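Local coordinates for penicillin-binding protein 2B (Streptococcus pneumoniae, PDB 2WAD) that acts as a peptidoglycan transpeptidase, thought to form peptide cross-links between adjacent glycan strands as part of the elongasome, and binds penicillin, at residues S58-I63 against V275-R280; G302-N307 against Y551-K556; A322-Y327 against P663-D668; L332-A337 against N654-K659. All coordinates share one frame; numbering follows the deposited sequence.

Contact 1: residues S58-I63 against V275-R280; sequences SARGEI and VLQGKR. Unlike the reference sequence in segment 275-280: Val-275 (reference Thr).
Ser-58 reaches across to the backbone at Lys-279. Its OG donates to Lys-279 O at 2.7 Å, arriving 37° above the carbonyl plane; with OG anti to its own carbonyl carbon (chi1 -67°), the hydroxyl is turned to this partner. A water ties the same two chains a step further on: it donates to Ser-58 O and accepts from Gly-278 N at 2.6 Å. Ala-59 turns its methyl away but brings its carbonyl O to 3.4 Å from Gly-278 CA, so the backbones come close at a residue without a side chain. Arg-60 CA makes a CH...O approach to Leu-276 O at 3.5 Å. Its side chain stretches out extended and lays the guanidinium against Leu-276: Leu-276 CB lies over one face, toward the rim, and Leu-276 CD1 is 3.7 Å from Arg-60 NH2. The charge itself is answered by Glu-269 and Glu-273. Gly-61 N donates to Leu-276 O at 2.8 Å, nearly straight (175°) and on a lone pair. This carbonyl belongs to the last helical residue; Gln-277 is the first to leave helical angles. Ile-63 closes the row, its CD1 meeting Leu-276 CD2 at 3.7 Å, the two side chains crossing at about a right angle. The antiparallel chains thus join the loop leading into strand 63-64 to the end of helix 273-276 within the dimerisation-domain region; Ile-63 also packs on Ile-308 and Leu-310 of strand 307-310 and on Val-72 of strand 72-83, while Gly-61 O takes a bond from Arg-223 of strand 215-225.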
loop_
_atom_site.group_PDB
_atom_site.type_symbol
_atom_site.label_atom_id
_atom_site.label_comp_id
_atom_site.label_asym_id
_atom_site.label_seq_id
_atom_site.Cartn_x
_atom_site.Cartn_y
_atom_site.Cartn_z
ATOM N N SER A 58 -3.879 23.121 9.619
ATOM C CA SER A 58 -5.295 23.069 9.268
ATOM C C SER A 58 -5.844 21.642 9.287
ATOM O O SER A 58 -5.193 20.724 9.792
ATOM C CB SER A 58 -5.531 23.711 7.902
ATOM O OG SER A 58 -5.273 25.104 7.941
ATOM N N ALA A 59 -7.044 21.479 8.738
ATOM C CA ALA A 59 -7.740 20.197 8.652
ATOM C C ALA A 59 -7.253 19.367 7.472
ATOM O O ALA A 59 -6.984 19.910 6.404
ATOM C CB ALA A 59 -9.237 20.425 8.531
ATOM N N ARG A 60 -7.159 18.057 7.684
ATOM C CA ARG A 60 -6.697 17.094 6.684
ATOM C C ARG A 60 -7.785 16.857 5.647
ATOM O O ARG A 60 -8.968 16.832 5.986
ATOM C CB ARG A 60 -6.298 15.774 7.345
ATOM C CG ARG A 60 -5.465 14.856 6.451
ATOM C CD ARG A 60 -4.973 13.607 7.187
ATOM N NE ARG A 60 -4.074 12.787 6.374
ATOM C CZ ARG A 60 -2.782 13.028 6.194
ATOM N NH1 ARG A 60 -2.225 14.092 6.771
ATOM N NH2 ARG A 60 -2.060 12.213 5.430
ATOM N N GLY A 61 -7.389 16.739 4.382
ATOM C CA GLY A 61 -8.313 16.302 3.345
ATOM C C GLY A 61 -8.790 14.885 3.630
ATOM O O GLY A 61 -8.228 14.186 4.480
ATOM N N GLU A 62 -9.833 14.455 2.928
ATOM C CA GLU A 62 -10.438 13.158 3.209
ATOM C C GLU A 62 -10.416 12.225 2.010
ATOM O O GLU A 62 -10.035 12.634 0.908
ATOM C CB GLU A 62 -11.857 13.350 3.752
ATOM C CG GLU A 62 -11.892 13.724 5.226
ATOM C CD GLU A 62 -13.173 14.443 5.627
ATOM O OE1 GLU A 62 -13.531 14.462 6.828
ATOM O OE2 GLU A 62 -13.826 15.020 4.734
ATOM N N ILE A 63 -10.832 10.980 2.243
ATOM C CA ILE A 63 -10.685 9.889 1.290
ATOM C C ILE A 63 -12.062 9.316 0.943
ATOM O O ILE A 63 -12.820 8.937 1.830
ATOM C CB ILE A 63 -9.859 8.721 1.894
ATOM C CG1 ILE A 63 -8.665 9.224 2.713
ATOM C CG2 ILE A 63 -9.495 7.699 0.842
ATOM C CD1 ILE A 63 -7.451 9.577 1.912
ATOM N N VAL A 275 -0.863 15.789 -0.651
ATOM C CA VAL A 275 -2.173 16.226 -1.116
ATOM C C VAL A 275 -3.123 16.438 0.064
ATOM O O VAL A 275 -3.882 17.397 0.074
ATOM C CB VAL A 275 -2.805 15.210 -2.097
ATOM C CG1 VAL A 275 -4.222 15.659 -2.461
ATOM C CG2 VAL A 275 -1.959 15.050 -3.357
ATOM N N LEU A 276 -3.083 15.553 1.057
ATOM C CA LEU A 276 -4.077 15.578 2.124
ATOM C C LEU A 276 -3.797 16.662 3.180
ATOM O O LEU A 276 -4.731 17.202 3.790
ATOM C CB LEU A 276 -4.214 14.198 2.772
ATOM C CG LEU A 276 -4.702 13.029 1.904
ATOM C CD1 LEU A 276 -4.267 11.704 2.516
ATOM C CD2 LEU A 276 -6.205 13.045 1.691
ATOM N N GLN A 277 -2.526 17.004 3.378
ATOM C CA GLN A 277 -2.134 17.947 4.440
ATOM C C GLN A 277 -2.755 19.333 4.288
ATOM O O GLN A 277 -2.613 19.972 3.253
ATOM C CB GLN A 277 -0.611 18.082 4.540
ATOM C CG GLN A 277 -0.116 18.946 5.713
ATOM C CD GLN A 277 -0.407 18.300 7.051
ATOM O OE1 GLN A 277 -0.103 17.123 7.256
ATOM N NE2 GLN A 277 -1.027 19.048 7.954
ATOM N N GLY A 278 -3.439 19.809 5.323
ATOM C CA GLY A 278 -4.076 21.112 5.248
ATOM C C GLY A 278 -3.071 22.198 4.913
ATOM O O GLY A 278 -1.911 22.133 5.318
ATOM N N LYS A 279 -3.512 23.193 4.152
ATOM C CA LYS A 279 -2.691 24.374 3.917
ATOM C C LYS A 279 -2.750 25.253 5.165
ATOM O O LYS A 279 -3.825 25.570 5.668
ATOM C CB LYS A 279 -3.187 25.144 2.691
ATOM C CG LYS A 279 -2.371 26.381 2.352
ATOM C CD LYS A 279 -3.186 27.373 1.527
ATOM C CE LYS A 279 -2.512 28.741 1.456
ATOM N NZ LYS A 279 -2.644 29.513 2.733
ATOM N N ARG A 280 -1.589 25.642 5.674
ATOM C CA ARG A 280 -1.523 26.281 6.989
ATOM C C ARG A 280 -1.822 27.777 7.010
ATOM O O ARG A 280 -1.416 28.492 6.093
ATOM C CB ARG A 280 -0.131 26.057 7.569
ATOM C CG ARG A 280 0.360 24.639 7.408
ATOM C CD ARG A 280 1.587 24.444 8.261
ATOM N NE ARG A 280 2.098 23.081 8.174
ATOM C CZ ARG A 280 2.965 22.555 9.034
ATOM N NH1 ARG A 280 3.426 23.280 10.052
ATOM N NH2 ARG A 280 3.371 21.302 8.859
HETATM O O HOH W 1 -3.809 18.731 7.695
#

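Contact 2: residues G302-N307 against Y551-K556; sequences GSKGKN and YDNNDK. Unlike the reference sequence in segment 302-307: Lys-306 (reference Asn). Unlike the reference sequence in segment 551-556: Asp-552 (reference Gly).
Asn-307 and Tyr-551 form a hydrogen-bonded pair of an antiparallel beta ladder, where strand 307-310 meets strand 547-553 in a mixed four-stranded sheet. Asn-307 N donates to Tyr-551 O at 2.9 Å (174°), and Tyr-551 N returns a bond to Asn-307 O at 2.7 Å. Both side chains leave on the same face of the sheet, but they part: the phenol leads away to Leu-559 and Leu-562 of the next strand, with its OH bonded to Glu-548, and only Tyr-551 CB stays close to Asn-307 O, at 4.0 Å. Asn-553, the residue most covered here, reaches back over the opposite chain. The side chains of Asn-553 and Asn-307 cross at about a right angle, their amide planes 79° apart. Asn-553 also lies across the extended aliphatic chain of Lys-304, whose CD comes within 3.6 Å of Asn-553 CG. The ammonium of Lys-304 goes further, to Gly-557 O and Glu-62, so its methylenes carry the contact with Asn-553. Lys-306 and Asp-552 lie side by side and point the same way. The bend at chi2 of Lys-306 (-39°) directs CD toward the acid, and NZ meets Asp-552 OD1 in a salt bridge at 3.1 Å, on the syn side but out of the carboxylate plane. The same OD1 also takes a weak bond from Asn-553 N at 2.8 Å.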
loop_
_atom_site.group_PDB
_atom_site.type_symbol
_atom_site.label_atom_id
_atom_site.label_comp_id
_atom_site.label_asym_id
_atom_site.label_seq_id
_atom_site.Cartn_x
_atom_site.Cartn_y
_atom_site.Cartn_z
ATOM N N GLY A 302 -5.529 29.736 6.058
ATOM C CA GLY A 302 -5.415 28.305 5.889
ATOM C C GLY A 302 -6.669 27.732 5.271
ATOM O O GLY A 302 -7.712 28.389 5.244
ATOM N N SER A 303 -6.538 26.494 4.803
ATOM C CA SER A 303 -7.645 25.729 4.247
ATOM C C SER A 303 -7.459 24.233 4.489
ATOM O O SER A 303 -6.331 23.731 4.569
ATOM C CB SER A 303 -7.772 25.984 2.742
ATOM O OG SER A 303 -6.531 25.780 2.086
ATOM N N LYS A 304 -8.593 23.551 4.613
ATOM C CA LYS A 304 -8.677 22.104 4.595
ATOM C C LYS A 304 -7.847 21.519 3.448
ATOM O O LYS A 304 -7.856 22.033 2.326
ATOM C CB LYS A 304 -10.150 21.690 4.469
ATOM C CG LYS A 304 -10.400 20.188 4.464
ATOM C CD LYS A 304 -11.878 19.898 4.689
ATOM C CE LYS A 304 -12.154 18.400 4.653
ATOM N NZ LYS A 304 -13.296 18.041 5.523
ATOM N N GLY A 305 -7.100 20.462 3.742
ATOM C CA GLY A 305 -6.427 19.722 2.681
ATOM C C GLY A 305 -7.375 19.296 1.571
ATOM O O GLY A 305 -8.603 19.393 1.722
ATOM N N LYS A 306 -6.804 18.857 0.448
ATOM C CA LYS A 306 -7.623 18.419 -0.674
ATOM C C LYS A 306 -7.990 16.961 -0.454
ATOM O O LYS A 306 -7.460 16.319 0.457
ATOM C CB LYS A 306 -6.934 18.617 -2.030
ATOM C CG LYS A 306 -6.555 20.074 -2.381
ATOM C CD LYS A 306 -7.620 21.071 -1.938
ATOM C CE LYS A 306 -7.163 22.516 -2.056
ATOM N NZ LYS A 306 -8.145 23.468 -1.440
ATOM N N ASN A 307 -8.908 16.462 -1.278
ATOM C CA ASN A 307 -9.459 15.123 -1.117
ATOM C C ASN A 307 -8.992 14.258 -2.277
ATOM O O ASN A 307 -8.728 14.783 -3.364
ATOM C CB ASN A 307 -10.997 15.168 -1.089
ATOM C CG ASN A 307 -11.537 16.209 -0.119
ATOM O OD1 ASN A 307 -12.064 17.236 -0.540
ATOM N ND2 ASN A 307 -11.406 15.949 1.179
ATOM N N TYR A 551 -9.493 16.130 -5.534
ATOM C CA TYR A 551 -10.671 16.986 -5.593
ATOM C C TYR A 551 -10.606 18.098 -4.562
ATOM O O TYR A 551 -9.964 17.947 -3.520
ATOM C CB TYR A 551 -11.931 16.150 -5.355
ATOM C CG TYR A 551 -12.208 15.198 -6.492
ATOM C CD1 TYR A 551 -13.320 15.367 -7.306
ATOM C CD2 TYR A 551 -11.340 14.147 -6.773
ATOM C CE1 TYR A 551 -13.576 14.506 -8.355
ATOM C CE2 TYR A 551 -11.579 13.288 -7.834
ATOM C CZ TYR A 551 -12.700 13.481 -8.613
ATOM O OH TYR A 551 -12.954 12.662 -9.670
ATOM N N ASP A 552 -11.283 19.203 -4.866
ATOM C CA ASP A 552 -11.405 20.327 -3.953
ATOM C C ASP A 552 -12.490 20.027 -2.934
ATOM O O ASP A 552 -13.247 19.061 -3.092
ATOM C CB ASP A 552 -11.799 21.582 -4.725
ATOM C CG ASP A 552 -11.367 22.848 -4.027
ATOM O OD1 ASP A 552 -10.776 22.771 -2.922
ATOM O OD2 ASP A 552 -11.622 23.927 -4.594
ATOM N N ASN A 553 -12.530 20.847 -1.886
ATOM C CA ASN A 553 -13.610 20.853 -0.904
ATOM C C ASN A 553 -14.756 21.743 -1.357
ATOM O O ASN A 553 -14.527 22.784 -1.969
ATOM C CB ASN A 553 -13.101 21.342 0.452
ATOM C CG ASN A 553 -12.206 20.326 1.129
ATOM O OD1 ASN A 553 -11.071 20.621 1.497
ATOM N ND2 ASN A 553 -12.714 19.116 1.290
ATOM N N ASN A 554 -15.984 21.327 -1.067
ATOM C CA ASN A 554 -17.163 22.140 -1.364
ATOM C C ASN A 554 -17.494 23.063 -0.200
ATOM O O ASN A 554 -16.740 23.114 0.770
ATOM C CB ASN A 554 -18.363 21.274 -1.793
ATOM C CG ASN A 554 -18.862 20.330 -0.699
ATOM O OD1 ASN A 554 -18.599 20.509 0.490
ATOM N ND2 ASN A 554 -19.615 19.319 -1.113
ATOM N N ASP A 555 -18.603 23.795 -0.310
ATOM C CA ASP A 555 -19.091 24.681 0.749
ATOM C C ASP A 555 -19.021 24.070 2.137
ATOM O O ASP A 555 -18.456 24.654 3.058
ATOM C CB ASP A 555 -20.568 25.006 0.518
ATOM C CG ASP A 555 -20.774 26.124 -0.477
ATOM O OD1 ASP A 555 -20.064 27.148 -0.372
ATOM O OD2 ASP A 555 -21.656 25.967 -1.352
ATOM N N LYS A 556 -19.651 22.908 2.268
ATOM C CA LYS A 556 -19.820 22.220 3.540
ATOM C C LYS A 556 -18.549 21.498 4.009
ATOM O O LYS A 556 -18.453 21.085 5.167
ATOM C CB LYS A 556 -20.993 21.246 3.401
ATOM C CG LYS A 556 -21.400 20.488 4.660
ATOM C CD LYS A 556 -22.544 19.506 4.375
ATOM C CE LYS A 556 -22.295 18.648 3.132
ATOM N NZ LYS A 556 -21.218 17.615 3.270
#

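Contact 3: residues A322-Y327 against P663-D668; sequences ALLKSY and PAIARD. Unlike the reference sequence in segment 663-668: Ala-664 (reference Ser).
Leu-324 and Ile-665 mark the nearest backbone approach, 7.5 Å between their CA atoms, of two helices that run antiparallel at 156° with segment axes 10.8 Å apart. Tyr-327 dominates. Ile-665 CG1 sits over the centre of its ring, 3.6 Å from the centroid, in a CH-pi contact, as the two side chains slide past each other in opposite directions. The other branch, Ile-665 CG2, touches Leu-324 CD1 at 3.8 Å, while Leu-323 sets CD2 against Asp-668 CB at 3.7 Å. At the edge of the ring, Tyr-327 OH donates to Asp-668 OD1 at 2.7 Å, coming from above the carboxylate plane. Helices 314-334 and 661-676 pack side by side on the central antiparallel sheet of the transpeptidase domain, as in other penicillin-recognising enzymes: Leu-324 touches Ser-359 and Ile-665 touches Val-649 on its strands. Arg-667 grips Asp-668 OD2 side-on with NE (2.9 Å) and NH2, both from one face, and a water links this NH2 to the phenol oxygen. OD1 takes the phenol and OD2 the two guanidinium nitrogens, which would be expected to keep Asp-668 ionised although its CB packs on Leu-323.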
loop_
_atom_site.group_PDB
_atom_site.type_symbol
_atom_site.label_atom_id
_atom_site.label_comp_id
_atom_site.label_asym_id
_atom_site.label_seq_id
_atom_site.Cartn_x
_atom_site.Cartn_y
_atom_site.Cartn_z
ATOM N N ALA A 322 -17.062 -11.226 -0.958
ATOM C CA ALA A 322 -18.064 -12.273 -0.701
ATOM C C ALA A 322 -17.824 -13.491 -1.570
ATOM O O ALA A 322 -17.872 -14.627 -1.083
ATOM C CB ALA A 322 -19.513 -11.738 -0.892
ATOM N N LEU A 323 -17.551 -13.257 -2.851
ATOM C CA LEU A 323 -17.246 -14.342 -3.783
ATOM C C LEU A 323 -16.060 -15.164 -3.268
ATOM O O LEU A 323 -16.142 -16.403 -3.137
ATOM C CB LEU A 323 -16.953 -13.758 -5.174
ATOM C CG LEU A 323 -16.776 -14.725 -6.346
ATOM C CD1 LEU A 323 -18.150 -15.356 -6.654
ATOM C CD2 LEU A 323 -16.240 -13.977 -7.549
ATOM N N LEU A 324 -14.957 -14.478 -2.952
ATOM C CA LEU A 324 -13.750 -15.201 -2.526
ATOM C C LEU A 324 -14.056 -15.991 -1.259
ATOM O O LEU A 324 -13.613 -17.117 -1.076
ATOM C CB LEU A 324 -12.557 -14.268 -2.287
ATOM C CG LEU A 324 -11.540 -14.012 -3.396
ATOM C CD1 LEU A 324 -12.153 -13.844 -4.777
ATOM C CD2 LEU A 324 -10.662 -12.805 -2.996
ATOM N N LYS A 325 -14.821 -15.381 -0.371
ATOM C CA LYS A 325 -15.162 -16.059 0.858
ATOM C C LYS A 325 -16.095 -17.254 0.583
ATOM O O LYS A 325 -15.931 -18.339 1.146
ATOM C CB LYS A 325 -15.753 -15.053 1.853
ATOM C CG LYS A 325 -15.411 -15.422 3.293
ATOM C CD LYS A 325 -16.072 -14.520 4.316
ATOM C CE LYS A 325 -15.701 -15.028 5.707
ATOM N NZ LYS A 325 -16.271 -14.181 6.801
ATOM N N SER A 326 -17.039 -17.075 -0.327
ATOM C CA SER A 326 -17.894 -18.184 -0.731
ATOM C C SER A 326 -17.129 -19.383 -1.329
ATOM O O SER A 326 -17.228 -20.519 -0.845
ATOM C CB SER A 326 -18.995 -17.672 -1.669
ATOM O OG SER A 326 -19.712 -18.779 -2.181
ATOM N N TYR A 327 -16.337 -19.131 -2.369
ATOM C CA TYR A 327 -15.461 -20.157 -2.906
ATOM C C TYR A 327 -14.470 -20.770 -1.916
ATOM O O TYR A 327 -14.304 -21.995 -1.848
ATOM C CB TYR A 327 -14.706 -19.651 -4.147
ATOM C CG TYR A 327 -15.469 -19.719 -5.447
ATOM C CD1 TYR A 327 -15.451 -20.873 -6.232
ATOM C CD2 TYR A 327 -16.205 -18.624 -5.901
ATOM C CE1 TYR A 327 -16.136 -20.915 -7.432
ATOM C CE2 TYR A 327 -16.882 -18.660 -7.096
ATOM C CZ TYR A 327 -16.847 -19.805 -7.860
ATOM O OH TYR A 327 -17.525 -19.821 -9.063
ATOM N N PRO A 663 -10.395 -20.442 -12.769
ATOM C CA PRO A 663 -11.094 -19.835 -13.901
ATOM C C PRO A 663 -12.524 -19.419 -13.554
ATOM O O PRO A 663 -13.006 -18.403 -14.056
ATOM C CB PRO A 663 -11.134 -20.969 -14.935
ATOM C CG PRO A 663 -9.937 -21.853 -14.571
ATOM C CD PRO A 663 -9.774 -21.745 -13.102
ATOM N N ALA A 664 -13.193 -20.169 -12.678
ATOM C CA ALA A 664 -14.598 -19.881 -12.357
ATOM C C ALA A 664 -14.677 -18.634 -11.481
ATOM O O ALA A 664 -15.572 -17.795 -11.630
ATOM C CB ALA A 664 -15.261 -21.082 -11.661
ATOM N N ILE A 665 -13.732 -18.495 -10.565
ATOM C CA ILE A 665 -13.649 -17.258 -9.786
ATOM C C ILE A 665 -13.382 -16.058 -10.693
ATOM O O ILE A 665 -14.106 -15.068 -10.628
ATOM C CB ILE A 665 -12.600 -17.339 -8.654
ATOM C CG1 ILE A 665 -12.996 -18.432 -7.653
ATOM C CG2 ILE A 665 -12.491 -15.993 -7.942
ATOM C CD1 ILE A 665 -11.835 -18.908 -6.783
ATOM N N ALA A 666 -12.381 -16.175 -11.568
ATOM C CA ALA A 666 -12.054 -15.129 -12.546
ATOM C C ALA A 666 -13.279 -14.721 -13.381
ATOM O O ALA A 666 -13.575 -13.544 -13.582
ATOM C CB ALA A 666 -10.891 -15.608 -13.473
ATOM N N ARG A 667 -13.987 -15.711 -13.900
ATOM C CA ARG A 667 -15.196 -15.475 -14.690
ATOM C C ARG A 667 -16.246 -14.748 -13.873
ATOM O O ARG A 667 -16.891 -13.813 -14.347
ATOM C CB ARG A 667 -15.738 -16.855 -15.079
ATOM C CG ARG A 667 -17.100 -16.828 -15.787
ATOM C CD ARG A 667 -17.667 -18.238 -15.778
ATOM N NE ARG A 667 -18.118 -18.580 -14.426
ATOM C CZ ARG A 667 -18.149 -19.816 -13.949
ATOM N NH1 ARG A 667 -17.724 -20.812 -14.715
ATOM N NH2 ARG A 667 -18.595 -20.050 -12.714
ATOM N N ASP A 668 -16.462 -15.208 -12.645
ATOM C CA ASP A 668 -17.544 -14.647 -11.851
ATOM C C ASP A 668 -17.201 -13.222 -11.424
ATOM O O ASP A 668 -18.114 -12.423 -11.200
ATOM C CB ASP A 668 -17.810 -15.474 -10.599
ATOM C CG ASP A 668 -18.525 -16.784 -10.886
ATOM O OD1 ASP A 668 -18.667 -17.565 -9.930
ATOM O OD2 ASP A 668 -18.913 -17.061 -12.036
HETATM O O HOH W 2 -18.498 -22.210 -10.892
#

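Contact 4: residues L332-A337 against N654-K659; sequences LGNGGA and NTNLTK. Unlike the reference sequence in segment 332-337: Gly-333 (reference Glu). Unlike the reference sequence in segment 654-659: Lys-659 (reference Asn).
Two Asx turns face each other here, led by Asn-334 and Asn-654, and Gly-336 and Asn-656 at their far ends meet across the contact. Asn-334 OD1 accepts from Gly-336 N at 2.9 Å, nearly along the C=O axis; the side chain takes the crowded position between backbone N and carbonyl carbon (chi1 63°), which brings CG round over its own chain. Asn-654 OD1 likewise accepts from Asn-656 N at 2.9 Å. Across the contact, Thr-655 N donates to Gly-336 O at 3.0 Å, in the carbonyl plane and on a lone pair, and Asn-654 CA adds a CH...O contact to that oxygen at 3.3 Å. The turns join the C-terminal part of helix 314-334 and the residues after it to the loop between strand 645-650 and helix 661-676 in the transpeptidase domain. Gly-335, with phi 101°, is where the chain breaks from helical angles, and Gly-336 fits closely against the second turn, its CA 3.9 Å from Asn-656 OD1. The carboxamides of Asn-334 and Asn-656 reach tip to tip with planes 39° apart, Asn-656 ND2 giving only a weak bond to Asn-334 OD1 at 3.4 Å. Glu-331, one helical turn earlier, accepts from Asn-334 ND2 and Asn-654 ND2 and forms a salt bridge with Lys-659 NZ.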
loop_
_atom_site.group_PDB
_atom_site.type_symbol
_atom_site.label_atom_id
_atom_site.label_comp_id
_atom_site.label_asym_id
_atom_site.label_seq_id
_atom_site.Cartn_x
_atom_site.Cartn_y
_atom_site.Cartn_z
ATOM N N LEU A 332 -12.793 -25.420 1.433
ATOM C CA LEU A 332 -12.537 -26.013 2.744
ATOM C C LEU A 332 -13.529 -27.135 3.045
ATOM O O LEU A 332 -13.179 -28.129 3.680
ATOM C CB LEU A 332 -12.594 -24.974 3.854
ATOM C CG LEU A 332 -11.418 -24.021 4.068
ATOM C CD1 LEU A 332 -11.693 -23.078 5.245
ATOM C CD2 LEU A 332 -10.140 -24.796 4.276
ATOM N N GLY A 333 -14.754 -26.967 2.560
ATOM C CA GLY A 333 -15.848 -27.913 2.775
ATOM C C GLY A 333 -15.483 -29.270 2.204
ATOM O O GLY A 333 -15.686 -30.291 2.855
ATOM N N ASN A 334 -14.918 -29.290 0.997
ATOM C CA ASN A 334 -14.605 -30.558 0.348
ATOM C C ASN A 334 -13.175 -31.004 0.584
ATOM O O ASN A 334 -12.805 -32.097 0.165
ATOM C CB ASN A 334 -14.897 -30.501 -1.151
ATOM C CG ASN A 334 -14.026 -29.475 -1.869
ATOM O OD1 ASN A 334 -12.820 -29.356 -1.598
ATOM N ND2 ASN A 334 -14.644 -28.718 -2.768
ATOM N N GLY A 335 -12.379 -30.178 1.268
ATOM C CA GLY A 335 -11.038 -30.576 1.698
ATOM C C GLY A 335 -9.908 -30.035 0.834
ATOM O O GLY A 335 -8.739 -30.091 1.222
ATOM N N GLY A 336 -10.241 -29.491 -0.336
ATOM C CA GLY A 336 -9.210 -29.034 -1.270
ATOM C C GLY A 336 -8.363 -27.887 -0.749
ATOM O O GLY A 336 -7.199 -27.737 -1.130
ATOM N N ALA A 337 -8.938 -27.067 0.120
ATOM C CA ALA A 337 -8.238 -25.866 0.578
ATOM C C ALA A 337 -7.580 -26.028 1.945
ATOM O O ALA A 337 -7.165 -25.042 2.548
ATOM C CB ALA A 337 -9.188 -24.680 0.585
ATOM N N ASN A 654 -4.266 -25.703 -3.497
ATOM C CA ASN A 654 -5.577 -26.326 -3.573
ATOM C C ASN A 654 -5.364 -27.678 -4.249
ATOM O O ASN A 654 -4.854 -27.741 -5.364
ATOM C CB ASN A 654 -6.566 -25.437 -4.352
ATOM C CG ASN A 654 -7.999 -25.983 -4.346
ATOM O OD1 ASN A 654 -8.214 -27.180 -4.555
ATOM N ND2 ASN A 654 -8.978 -25.112 -4.085
ATOM N N THR A 655 -5.694 -28.757 -3.549
ATOM C CA THR A 655 -5.406 -30.109 -4.029
ATOM C C THR A 655 -6.556 -30.699 -4.848
ATOM O O THR A 655 -6.468 -31.836 -5.304
ATOM C CB THR A 655 -5.042 -31.107 -2.870
ATOM O OG1 THR A 655 -6.047 -31.076 -1.849
ATOM C CG2 THR A 655 -3.698 -30.786 -2.227
ATOM N N ASN A 656 -7.637 -29.951 -5.047
ATOM C CA ASN A 656 -8.718 -30.427 -5.914
ATOM C C ASN A 656 -8.341 -30.715 -7.367
ATOM O O ASN A 656 -8.125 -29.794 -8.162
ATOM C CB ASN A 656 -9.881 -29.440 -5.916
ATOM C CG ASN A 656 -10.960 -29.845 -4.965
ATOM O OD1 ASN A 656 -10.835 -30.863 -4.290
ATOM N ND2 ASN A 656 -12.026 -29.059 -4.894
ATOM N N LEU A 657 -8.325 -31.994 -7.728
ATOM C CA LEU A 657 -7.947 -32.387 -9.090
ATOM C C LEU A 657 -9.162 -32.706 -9.972
ATOM O O LEU A 657 -9.027 -32.913 -11.188
ATOM C CB LEU A 657 -6.895 -33.516 -9.088
ATOM C CG LEU A 657 -7.194 -34.883 -8.455
ATOM C CD1 LEU A 657 -7.830 -35.836 -9.476
ATOM C CD2 LEU A 657 -5.936 -35.521 -7.863
ATOM N N THR A 658 -10.347 -32.704 -9.357
ATOM C CA THR A 658 -11.605 -32.920 -10.076
ATOM C C THR A 658 -12.322 -31.661 -10.595
ATOM O O THR A 658 -13.031 -31.724 -11.599
ATOM C CB THR A 658 -12.571 -33.855 -9.298
ATOM O OG1 THR A 658 -13.282 -33.120 -8.292
ATOM C CG2 THR A 658 -11.805 -35.017 -8.656
ATOM N N LYS A 659 -12.152 -30.516 -9.942
ATOM C CA LYS A 659 -12.536 -29.263 -10.586
ATOM C C LYS A 659 -11.607 -28.112 -10.198
ATOM O O LYS A 659 -11.164 -28.044 -9.055
ATOM C CB LYS A 659 -13.994 -28.909 -10.291
ATOM C CG LYS A 659 -14.239 -28.497 -8.850
ATOM C CD LYS A 659 -15.580 -27.800 -8.667
ATOM C CE LYS A 659 -15.993 -27.852 -7.201
ATOM N NZ LYS A 659 -14.784 -28.076 -6.343
#

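In the fold
Contacts 1 and 2 lie side by side, centres about 8 Å apart, and are probably linked by backbone bonds, Ala-59 O with Gly-305 N and Lys-279 O with Ser-303 N. Segment 302-307 is thus held between the dimerisation-domain chains and strand 547-553 of the transpeptidase region. Contacts 3 and 4 sit about 14 Å apart on helix 314-334, some 38 to 51 Å from that pair between centres. All four are partly buried. Contact 4 is the most exposed and relies on turn amides; contact 3 combines apolar packing between two helices with a tyrosine-carboxylate bond. Contact 1 mixes a backbone and a serine bond with packing on Leu-276, whereas contact 2 is a strand pairing with a salt bridge beside it.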